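Centrosomal protein of 104 kDa (Homo sapiens, PDB 5LPI) is required for ciliogenesis and for structural integrity at the ciliary tip, and contains a zinc finger array. Local coordinates at residues S52-T55 / E56-T60. Numbering follows the deposited sequence.
With ZN (zinc ion), chain F.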
loop_
_atom_site.group_PDB
_atom_site.type_symbol
_atom_site.label_atom_id
_atom_site.label_comp_id
_atom_site.label_asym_id
_atom_site.label_seq_id
_atom_site.Cartn_x
_atom_site.Cartn_y
_atom_site.Cartn_z
ATOM N N SER A 52 -0.366 -1.737 0.327
ATOM C CA SER A 52 0.269 -2.946 0.842
ATOM C C SER A 52 1.275 -3.537 -0.135
ATOM O O SER A 52 2.018 -4.450 0.243
ATOM C CB SER A 52 -0.793 -3.991 1.210
ATOM O OG SER A 52 -1.514 -4.430 0.070
ATOM N N SER A 53 1.340 -3.007 -1.357
ATOM C CA SER A 53 2.269 -3.448 -2.390
ATOM C C SER A 53 3.248 -2.353 -2.788
ATOM O O SER A 53 3.962 -2.502 -3.795
ATOM C CB SER A 53 1.492 -3.921 -3.624
ATOM O OG SER A 53 0.778 -5.115 -3.353
ATOM N N LEU A 54 3.297 -1.251 -2.032
ATOM C CA LEU A 54 4.005 -0.063 -2.511
ATOM C C LEU A 54 5.509 -0.286 -2.548
ATOM O O LEU A 54 6.173 0.090 -3.520
ATOM C CB LEU A 54 3.663 1.150 -1.640
ATOM C CG LEU A 54 4.415 2.442 -1.933
ATOM C CD1 LEU A 54 4.172 2.959 -3.354
ATOM C CD2 LEU A 54 4.071 3.521 -0.911
ATOM N N THR A 55 6.076 -0.886 -1.501
ATOM C CA THR A 55 7.512 -1.143 -1.527
ATOM C C THR A 55 7.882 -2.046 -2.700
ATOM O O THR A 55 8.817 -1.750 -3.458
ATOM C CB THR A 55 7.959 -1.748 -0.195
ATOM O OG1 THR A 55 7.679 -0.807 0.851
ATOM C CG2 THR A 55 9.460 -2.049 -0.218
ATOM N N GLU A 56 7.135 -3.138 -2.884
ATOM C CA GLU A 56 7.396 -4.029 -4.008
ATOM C C GLU A 56 7.235 -3.304 -5.340
ATOM O O GLU A 56 7.998 -3.551 -6.283
ATOM C CB GLU A 56 6.472 -5.243 -3.945
ATOM C CG GLU A 56 6.630 -6.177 -5.139
ATOM C CD GLU A 56 5.807 -7.446 -5.015
ATOM O OE1 GLU A 56 5.880 -8.102 -3.955
ATOM O OE2 GLU A 56 5.086 -7.786 -5.976
ATOM N N HIS A 57 6.256 -2.393 -5.429
ATOM C CA HIS A 57 6.101 -1.567 -6.630
ATOM C C HIS A 57 7.348 -0.738 -6.888
ATOM O O HIS A 57 7.914 -0.758 -7.988
ATOM C CB HIS A 57 4.886 -0.634 -6.490
ATOM C CG HIS A 57 4.868 0.481 -7.504
ATOM N ND1 HIS A 57 4.385 0.319 -8.786
ATOM C CD2 HIS A 57 5.311 1.760 -7.430
ATOM C CE1 HIS A 57 4.514 1.453 -9.452
ATOM N NE2 HIS A 57 5.072 2.347 -8.652
ATOM N N LEU A 58 7.785 0.012 -5.875
ATOM C CA LEU A 58 8.915 0.914 -6.044
ATOM C C LEU A 58 10.178 0.160 -6.440
ATOM O O LEU A 58 10.994 0.671 -7.212
ATOM C CB LEU A 58 9.149 1.709 -4.753
ATOM C CG LEU A 58 8.048 2.709 -4.369
ATOM C CD1 LEU A 58 8.279 3.185 -2.926
ATOM C CD2 LEU A 58 7.997 3.908 -5.352
ATOM N N LEU A 59 10.353 -1.057 -5.928
ATOM C CA LEU A 59 11.599 -1.778 -6.167
ATOM C C LEU A 59 11.596 -2.588 -7.458
ATOM O O LEU A 59 12.660 -2.773 -8.061
ATOM C CB LEU A 59 11.898 -2.709 -4.989
ATOM C CG LEU A 59 12.197 -2.026 -3.653
ATOM C CD1 LEU A 59 12.299 -3.052 -2.536
ATOM C CD2 LEU A 59 13.480 -1.220 -3.761
ATOM N N THR A 60 10.440 -3.107 -7.894
ATOM C CA THR A 60 10.422 -4.044 -9.007
ATOM C C THR A 60 9.496 -3.662 -10.161
ATOM O O THR A 60 9.503 -4.355 -11.183
ATOM C CB THR A 60 10.041 -5.454 -8.518
ATOM O OG1 THR A 60 8.648 -5.492 -8.197
ATOM C CG2 THR A 60 10.837 -5.833 -7.281
HETATM ZN ZN ZN F . 5.728 4.238 -9.179
HETATM O O HOH W 1 5.284 -4.161 -0.806
#
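The imidazole of H57 is the one ring here, and L54 is its neighbour from one turn earlier. L54 O lies oblique to the ring, and L54 CD1 stands 4.4 Å from H57 CD2. V49 of strand 48-50 touches both residues. At the far end of the ring, H57 NE2 binds the zinc ion at 2.1 Å. H57 CD2 and CE1 are both 3.1 Å from the metal, and the direction from NE2 to zinc runs nearly along the ring's own axis through NE2. C42, C45 and C62 complete the site of three cysteines and one histidine. H57 CG is anti to the backbone N (chi1 165°), which swings the ring off the helix toward the metal.

The turn is held by three backbone bonds. H57 N donates to S53 O at 2.8 Å, L58 N to L54 O, and L59 N to T55 O. S53 is the N-cap residue, but its side chain makes no capping bond. A water accepts from E56 N at 3.0 Å and is weakly bonded to S52 O.

Two side-chain contacts follow the same i, i+4 spacing. The apolar one is L54 CD1 to L58 CG at 4.0 Å, with the two side chains set obliquely. The other is a methyl contact, T55 CG2 to L59 CD1 at 3.8 Å, the side chains alongside each other. L58 also touches the zinc ligand C42, H44 in the loop between C42 and C45, and F68 and A77 of the next finger's strands. With an alanine here in place of L58, L54 CD1 would probably lose its contact and a gap open toward F68 and A77. L54 and T55 reach P105, next to C104, a ligand of another zinc ion.

The helix thus supplies one zinc ligand while its leucines pack against adjoining fingers. With three cysteines round the metal, the site probably carries net negative charge, and the zinc's role is consistent with a structural one.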